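Local coordinates for RNA pseudouridylate synthase domain-containing protein 1 (Homo sapiens, PDB 5VBB) that probably converts uridine to pseudouridine in RNA, being a pseudouridine synthase of the RluA type, at residues R93-A98 against L213-D218; L102-I107 against A157-S162; H24-I29 against D67-G72. All blocks are in the same frame, centred on the assembly; numbering follows the deposited sequence.

Interactions 1 and 2 both use strand 96-104 of the same antiparallel sheet: the strand pairs with 208-216 near its start and with 159-168 near its end. Their centres are about 30 Å apart, on opposite sides of the centre of the chain. Interaction 3 joins two loops and holds Asp-67, probably the catalytic aspartate, as in its relatives. Its centre is about 20 Å from that of interaction 1 and about 22 Å from that of interaction 2, with nearest atoms about 7 and 10 Å apart. Of the two sheet contacts, interaction 1 reaches toward Asp-67: the Lys-97 side chain is about 10 Å from that of Asp-67 and about 3 Å from a glycerol, probably from the crystallisation liquor.

Interaction 1. Residues R93-A98 against L213-D218; sequences RRVTKA and LRIPTD. With SO4 (sulfate ion), chain C.
Thr-96 and Arg-214 face each other as an antiparallel hydrogen-bonded pair, where the strand that follows helix 80-91 joins strand 208-216 in the large sheet of the pseudouridine synthase fold. Thr-96 N bonds to Arg-214 O at 3.0 Å, and Arg-214 N returns to Thr-96 O at 2.9 Å. Their side chains lie side by side on one face of the sheet, with the two CB atoms 4.1 Å apart. Beyond CG the arginine turns at chi3 (-57°), which sets NE, and Thr-96 OG1 comes over one face of the guanidinium, toward its rim. The guanidinium finds its polar partners elsewhere: NH1 in a salt bridge to Asp-259 and a hydrogen bond to Thr-257 O, NE on the hydroxyl of Tyr-212.

Pro-216 continues the contact past the paired residues. Its CG and CD each sit 3.3 Å from Arg-94 O. In one of two modelled conformers, and so less certainly, Arg-94 NH2 reaches Pro-216 O at 3.2 Å, while NE pairs with Glu-92.

On the face that carries Lys-97 and Leu-213 the touch is between carbons: Leu-213 CD1 is 3.9 Å from both Lys-97 CG and Val-95 CG1. Arg-93, in the Schellman motif ending the helix, binds a sulfate, probably from the crystallisation liquor. Backbone bonds thus fix the register at Thr-96, and the side chains add mainly apolar packing.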
# COMPACT_ATOMS: atom_id res chain seq x y z
N ARG A 93 7.32 16.23 -1.96
CA ARG A 93 6.18 15.73 -1.21
C ARG A 93 4.83 16.22 -1.76
O ARG A 93 3.96 16.58 -0.98
CB ARG A 93 6.31 16.08 0.30
CG ARG A 93 7.16 15.12 1.10
CD ARG A 93 8.63 15.33 0.81
NE ARG A 93 9.47 14.65 1.79
CZ ARG A 93 10.80 14.62 1.77
NH1 ARG A 93 11.47 13.99 2.72
NH2 ARG A 93 11.47 15.22 0.79
N ARG A 94 4.67 16.22 -3.09
CA ARG A 94 3.42 16.67 -3.73
C ARG A 94 2.57 15.49 -4.23
O ARG A 94 1.54 15.71 -4.86
CB ARG A 94 3.75 17.63 -4.87
CG ARG A 94 4.50 18.87 -4.37
CD ARG A 94 4.58 19.98 -5.39
NE ARG A 94 5.55 19.69 -6.46
CZ ARG A 94 5.26 19.23 -7.68
NH1 ARG A 94 6.23 19.02 -8.56
NH2 ARG A 94 4.00 18.97 -8.03
N VAL A 95 2.97 14.24 -3.92
CA VAL A 95 2.23 13.03 -4.37
C VAL A 95 1.17 12.63 -3.36
O VAL A 95 1.39 12.76 -2.16
CB VAL A 95 3.22 11.88 -4.63
CG1 VAL A 95 2.54 10.52 -4.85
CG2 VAL A 95 4.13 12.25 -5.80
N THR A 96 0.00 12.14 -3.85
CA THR A 96 -1.07 11.64 -3.00
C THR A 96 -1.16 10.12 -3.19
O THR A 96 -1.16 9.64 -4.33
CB THR A 96 -2.40 12.32 -3.31
OG1 THR A 96 -2.23 13.71 -3.15
CG2 THR A 96 -3.53 11.85 -2.41
N LYS A 97 -1.24 9.37 -2.09
CA LYS A 97 -1.37 7.93 -2.14
C LYS A 97 -2.38 7.45 -1.13
O LYS A 97 -2.46 8.01 -0.06
CB LYS A 97 -0.04 7.25 -1.76
CG LYS A 97 1.16 7.59 -2.58
CD LYS A 97 2.28 6.57 -2.33
CE LYS A 97 3.58 6.96 -2.96
NZ LYS A 97 4.72 6.11 -2.51
N ALA A 98 -3.12 6.38 -1.46
CA ALA A 98 -4.00 5.70 -0.53
C ALA A 98 -3.95 4.21 -0.80
O ALA A 98 -3.67 3.75 -1.92
CB ALA A 98 -5.44 6.22 -0.59
N LEU A 213 -3.23 6.62 -6.48
CA LEU A 213 -1.94 7.29 -6.68
C LEU A 213 -2.15 8.50 -7.58
O LEU A 213 -2.81 8.40 -8.59
CB LEU A 213 -0.93 6.29 -7.27
CG LEU A 213 0.45 6.83 -7.72
CD1 LEU A 213 1.31 7.21 -6.50
CD2 LEU A 213 1.18 5.77 -8.59
N ARG A 214 -1.66 9.66 -7.16
CA ARG A 214 -1.76 10.88 -7.94
C ARG A 214 -0.40 11.54 -7.92
O ARG A 214 0.09 11.83 -6.84
CB ARG A 214 -2.80 11.82 -7.35
CG ARG A 214 -3.14 13.00 -8.28
CD ARG A 214 -3.64 14.21 -7.51
NE ARG A 214 -4.81 13.91 -6.69
CZ ARG A 214 -5.33 14.69 -5.75
NH1 ARG A 214 -4.79 15.88 -5.49
NH2 ARG A 214 -6.39 14.30 -5.07
N ILE A 215 0.20 11.76 -9.12
CA ILE A 215 1.53 12.34 -9.28
C ILE A 215 1.31 13.60 -10.17
O ILE A 215 1.11 13.46 -11.37
CB ILE A 215 2.50 11.33 -9.89
CG1 ILE A 215 2.48 9.98 -9.08
CG2 ILE A 215 3.91 11.94 -9.97
CD1 ILE A 215 3.23 8.86 -9.69
N PRO A 216 1.22 14.79 -9.57
CA PRO A 216 0.89 16.00 -10.34
C PRO A 216 2.11 16.59 -11.03
O PRO A 216 2.61 17.63 -10.63
CB PRO A 216 0.31 16.91 -9.27
CG PRO A 216 1.09 16.57 -8.03
CD PRO A 216 1.32 15.08 -8.12
N THR A 217 2.58 15.92 -12.10
CA THR A 217 3.77 16.40 -12.82
C THR A 217 3.47 17.65 -13.66
O THR A 217 2.32 17.94 -13.97
CB THR A 217 4.43 15.30 -13.70
OG1 THR A 217 3.70 15.14 -14.92
CG2 THR A 217 4.56 13.96 -12.99
N ASP A 218 4.52 18.35 -14.05
CA ASP A 218 4.43 19.58 -14.87
C ASP A 218 3.61 19.38 -16.16
O ASP A 218 2.79 20.23 -16.48
CB ASP A 218 5.82 20.13 -15.20
CG ASP A 218 6.81 19.17 -15.82
OD1 ASP A 218 6.42 18.03 -16.13
OD2 ASP A 218 7.99 19.55 -15.99
S SO4 C . 8.53 12.00 4.37
O1 SO4 C . 8.05 12.38 5.70
O2 SO4 C . 9.88 12.46 4.22
O3 SO4 C . 8.57 10.58 4.22
O4 SO4 C . 7.65 12.57 3.36

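Interaction 2. Residues L102-I107 against A157-S162; sequences LLRGHI and AGDPVS
Ser-162 and Leu-103 carry the backbone pairing: Leu-103 N bonds to Ser-162 O at 2.9 Å, and Ser-162 N to Leu-103 O. Two residues on, Gly-105 N bonds to Pro-160 O at 2.8 Å, coming from above the carbonyl plane, 41° out of it. At this place strand 102-104 is ending, with its short axis at 127° to that of 159-162.

Among side-chain hydrogen bonds, Ser-162 OG does double duty. It lies anti to the carbonyl carbon (chi1 -61°), gives its proton to a lone pair of Gly-105 O at 2.7 Å, and accepts from Ile-107 N at 2.9 Å. A single hydroxyl thus ties down the chain after the strand.

The charged contact is looser. Arg-104 NH1 and Asp-159 OD2 are 3.7 Å apart, a long salt bridge that one water closes; a second water links NH1 to Pro-160 O. Both waters sit at the guanidinium edge, in its plane, and NE has its own salt bridge to Glu-200.

Pro-160 CB makes a CH-pi contact over one face of the His-106 ring, 3.9 Å from the centroid, while Val-161 O sits at the ring edge, 3.4 Å from CD2. Strand 146-156, antiparallel to 159-168 across the turn at 157-158, supplies His-153, stacked on His-106, and Gly-154 O, which accepts from His-106 NE2; Trp-238 of strand 238-243 touches Leu-102 and Val-161.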
# COMPACT_ATOMS: atom_id res chain seq x y z
N LEU A 102 -6.80 -5.32 4.77
CA LEU A 102 -7.61 -6.11 5.66
C LEU A 102 -6.73 -6.25 6.89
O LEU A 102 -5.64 -6.76 6.78
CB LEU A 102 -7.97 -7.46 5.12
CG LEU A 102 -8.89 -7.48 3.91
CD1 LEU A 102 -9.06 -8.89 3.38
CD2 LEU A 102 -10.20 -6.87 4.21
N LEU A 103 -7.19 -5.73 8.03
CA LEU A 103 -6.44 -5.71 9.28
C LEU A 103 -7.08 -6.63 10.31
O LEU A 103 -8.30 -6.73 10.34
CB LEU A 103 -6.48 -4.29 9.85
CG LEU A 103 -5.90 -3.16 9.01
CD1 LEU A 103 -5.84 -1.90 9.85
CD2 LEU A 103 -4.51 -3.52 8.50
N ARG A 104 -6.28 -7.15 11.24
CA ARG A 104 -6.77 -8.03 12.32
C ARG A 104 -7.62 -7.27 13.32
O ARG A 104 -7.22 -6.19 13.75
CB ARG A 104 -5.61 -8.69 13.08
CG ARG A 104 -4.76 -9.68 12.27
CD ARG A 104 -5.51 -10.96 12.08
NE ARG A 104 -4.81 -11.94 11.25
CZ ARG A 104 -5.42 -12.95 10.65
NH1 ARG A 104 -6.73 -13.13 10.78
NH2 ARG A 104 -4.72 -13.78 9.88
N GLY A 105 -8.76 -7.84 13.72
CA GLY A 105 -9.68 -7.26 14.68
C GLY A 105 -10.66 -6.26 14.09
O GLY A 105 -10.43 -5.73 13.00
N HIS A 106 -11.75 -6.00 14.83
CA HIS A 106 -12.78 -5.02 14.49
C HIS A 106 -12.39 -3.67 15.12
O HIS A 106 -12.42 -3.56 16.34
CB HIS A 106 -14.14 -5.47 15.04
CG HIS A 106 -14.74 -6.61 14.27
ND1 HIS A 106 -15.83 -7.31 14.75
CD2 HIS A 106 -14.46 -7.05 13.02
CE1 HIS A 106 -16.12 -8.21 13.82
NE2 HIS A 106 -15.32 -8.08 12.75
N ILE A 107 -12.03 -2.66 14.31
CA ILE A 107 -11.64 -1.34 14.82
C ILE A 107 -12.93 -0.59 15.08
O ILE A 107 -13.70 -0.40 14.14
CB ILE A 107 -10.73 -0.64 13.78
CG1 ILE A 107 -9.44 -1.46 13.62
CG2 ILE A 107 -10.42 0.80 14.19
CD1 ILE A 107 -8.41 -0.97 12.58
N ALA A 157 -11.34 -15.73 6.78
CA ALA A 157 -11.09 -17.12 7.13
C ALA A 157 -11.61 -17.35 8.57
O ALA A 157 -10.92 -17.92 9.41
CB ALA A 157 -9.60 -17.45 7.01
N GLY A 158 -12.80 -16.81 8.86
CA GLY A 158 -13.45 -16.96 10.15
C GLY A 158 -12.94 -16.12 11.31
O GLY A 158 -13.47 -16.24 12.42
N ASP A 159 -11.97 -15.24 11.09
CA ASP A 159 -11.42 -14.40 12.15
C ASP A 159 -11.85 -12.93 11.97
O ASP A 159 -11.92 -12.45 10.84
CB ASP A 159 -9.89 -14.54 12.19
CG ASP A 159 -9.40 -15.98 12.42
OD1 ASP A 159 -10.09 -16.74 13.14
OD2 ASP A 159 -8.30 -16.33 11.93
N PRO A 160 -12.13 -12.19 13.06
CA PRO A 160 -12.56 -10.79 12.94
C PRO A 160 -11.49 -9.90 12.30
O PRO A 160 -10.33 -9.91 12.70
CB PRO A 160 -12.84 -10.36 14.38
CG PRO A 160 -12.18 -11.38 15.23
CD PRO A 160 -12.15 -12.63 14.47
N VAL A 161 -11.87 -9.20 11.24
CA VAL A 161 -10.96 -8.28 10.59
C VAL A 161 -11.72 -7.01 10.19
O VAL A 161 -12.95 -7.02 10.02
CB VAL A 161 -10.22 -8.86 9.33
CG1 VAL A 161 -9.43 -10.13 9.63
CG2 VAL A 161 -11.15 -9.02 8.16
N SER A 162 -10.94 -5.98 9.92
CA SER A 162 -11.48 -4.71 9.40
C SER A 162 -10.92 -4.40 8.03
O SER A 162 -9.72 -4.40 7.84
CB SER A 162 -11.12 -3.55 10.33
OG SER A 162 -11.67 -3.74 11.61
O HOH W 1 -7.88 -15.25 9.54
O HOH W 2 -8.38 -11.68 12.89

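Interaction 3. Residues H24-I29 against D67-G72; sequences HWDVRI and DFSTSG. With SO4 (sulfate ion), chain B.
Phe-68 slides its ring between Asp-26 and Arg-28. CG is anti to the backbone N (chi1 176°), and the ring lies with Asp-26 CA over its centre, 3.5 Å from the centroid, in a CH-pi contact. The Asp-26 carboxylate is nearly parallel to the ring, with CG 3.5 Å from Phe-68 CE2. On the opposite face the Arg-28 guanidinium stacks flat, planes 2° apart and centres 4.2 Å apart, with NH2 toward the ring's rim. Arg-28 runs extended through chi2 and bends at chi3 (-47°), which sets NE. An alanine in place of Phe-68 would probably leave the guanidinium without its flat partner and free to turn, and open a gap beside Asp-26.

Residues 67-72 match the D-x-x-T-S-G part of the RluA-family signature, and Asp-67, the presumed catalytic aspartate, opens a type I beta turn to Thr-70. Its carboxylate pairs with Arg-177. Thr-70 N closes the turn on Asp-67 O, and Phe-68 O accepts from the other loop, from Val-27 N at 3.2 Å and, weakly, from Asp-26 N.

Ser-69 grips a sulfate, probably from the crystallisation liquor, by N to O4 at 2.9 Å and by OG to O3 at 2.7 Å; Arg-177 holds it too. One water donates both to Asp-26 OD1 and to Ser-69 O. Ser-71 CB packs 3.8 Å from Trp-25 N, its OG bound to Arg-205 and His-209, while His-24 ND1 donates to a lone pair of Trp-25 O.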
# COMPACT_ATOMS: atom_id res chain seq x y z
N HIS A 24 1.62 -7.11 -8.87
CA HIS A 24 1.11 -8.31 -8.25
C HIS A 24 1.74 -8.44 -6.86
O HIS A 24 2.86 -7.96 -6.63
CB HIS A 24 1.45 -9.51 -9.13
CG HIS A 24 0.66 -10.74 -8.85
ND1 HIS A 24 0.96 -11.57 -7.78
CD2 HIS A 24 -0.38 -11.28 -9.54
CE1 HIS A 24 0.11 -12.58 -7.85
NE2 HIS A 24 -0.72 -12.45 -8.88
N TRP A 25 0.99 -9.04 -5.93
CA TRP A 25 1.51 -9.31 -4.58
C TRP A 25 2.69 -10.33 -4.72
O TRP A 25 2.70 -11.14 -5.65
CB TRP A 25 0.42 -9.87 -3.63
CG TRP A 25 -0.37 -11.02 -4.18
CD1 TRP A 25 -1.46 -10.95 -5.00
CD2 TRP A 25 -0.09 -12.42 -4.02
NE1 TRP A 25 -1.86 -12.20 -5.37
CE2 TRP A 25 -1.05 -13.13 -4.77
CE3 TRP A 25 0.87 -13.14 -3.29
CZ2 TRP A 25 -1.09 -14.53 -4.79
CZ3 TRP A 25 0.84 -14.53 -3.32
CH2 TRP A 25 -0.14 -15.21 -4.07
N ASP A 26 3.69 -10.22 -3.86
CA ASP A 26 4.87 -11.10 -3.84
C ASP A 26 5.60 -11.09 -5.17
O ASP A 26 5.95 -12.14 -5.72
CB ASP A 26 4.54 -12.54 -3.40
CG ASP A 26 4.26 -12.69 -1.93
OD1 ASP A 26 4.06 -11.67 -1.26
OD2 ASP A 26 4.08 -13.84 -1.47
N VAL A 27 5.87 -9.89 -5.67
CA VAL A 27 6.67 -9.66 -6.86
C VAL A 27 7.62 -8.51 -6.54
O VAL A 27 7.17 -7.45 -6.14
CB VAL A 27 5.84 -9.39 -8.13
CG1 VAL A 27 6.74 -8.93 -9.28
CG2 VAL A 27 5.07 -10.65 -8.53
N ARG A 28 8.91 -8.71 -6.75
CA ARG A 28 9.94 -7.72 -6.48
C ARG A 28 10.15 -6.78 -7.65
O ARG A 28 10.11 -7.22 -8.79
CB ARG A 28 11.27 -8.46 -6.19
CG ARG A 28 12.23 -7.64 -5.32
CD ARG A 28 13.35 -8.51 -4.79
NE ARG A 28 12.84 -9.78 -4.23
CZ ARG A 28 12.31 -9.93 -3.02
NH1 ARG A 28 12.23 -8.91 -2.18
NH2 ARG A 28 11.89 -11.13 -2.63
N ILE A 29 10.49 -5.52 -7.38
CA ILE A 29 10.77 -4.56 -8.44
C ILE A 29 12.14 -4.87 -9.12
O ILE A 29 12.19 -5.17 -10.33
CB ILE A 29 10.72 -3.12 -7.89
CG1 ILE A 29 9.25 -2.77 -7.54
CG2 ILE A 29 11.30 -2.12 -8.91
CD1 ILE A 29 9.04 -1.40 -7.09
N ASP A 67 6.62 -2.35 -1.78
CA ASP A 67 7.19 -3.55 -1.15
C ASP A 67 6.81 -4.82 -1.95
O ASP A 67 5.72 -4.88 -2.55
CB ASP A 67 6.67 -3.75 0.30
CG ASP A 67 6.98 -2.70 1.36
OD1 ASP A 67 8.01 -1.99 1.21
OD2 ASP A 67 6.25 -2.68 2.45
N PHE A 68 7.68 -5.85 -1.90
CA PHE A 68 7.48 -7.20 -2.47
C PHE A 68 6.09 -7.75 -2.17
O PHE A 68 5.38 -8.13 -3.09
CB PHE A 68 8.52 -8.19 -1.89
CG PHE A 68 8.36 -9.63 -2.33
CD1 PHE A 68 8.75 -10.04 -3.59
CD2 PHE A 68 7.83 -10.58 -1.46
CE1 PHE A 68 8.59 -11.37 -3.99
CE2 PHE A 68 7.71 -11.91 -1.85
CZ PHE A 68 8.08 -12.29 -3.11
N SER A 69 5.68 -7.76 -0.88
CA SER A 69 4.41 -8.34 -0.46
C SER A 69 3.19 -7.47 -0.73
O SER A 69 2.06 -7.97 -0.67
CB SER A 69 4.45 -8.70 1.02
OG SER A 69 5.46 -9.67 1.23
N THR A 70 3.37 -6.23 -1.12
CA THR A 70 2.26 -5.33 -1.39
C THR A 70 1.90 -5.34 -2.86
O THR A 70 2.79 -5.34 -3.69
CB THR A 70 2.65 -3.93 -0.87
OG1 THR A 70 2.85 -4.06 0.53
CG2 THR A 70 1.60 -2.86 -1.13
N SER A 71 0.59 -5.31 -3.18
CA SER A 71 0.15 -5.17 -4.56
C SER A 71 -0.22 -3.71 -4.87
O SER A 71 -0.35 -2.89 -3.96
CB SER A 71 -1.06 -6.07 -4.82
OG SER A 71 -2.12 -5.84 -3.90
N GLY A 72 -0.42 -3.39 -6.13
CA GLY A 72 -0.95 -2.09 -6.49
C GLY A 72 -0.16 -1.15 -7.36
O GLY A 72 0.81 -1.53 -8.02
S SO4 B . 8.25 -7.53 2.21
O1 SO4 B . 8.23 -6.98 3.58
O2 SO4 B . 9.60 -7.32 1.67
O3 SO4 B . 7.91 -8.93 2.20
O4 SO4 B . 7.26 -6.84 1.39
O HOH W 3 1.51 -10.61 -0.40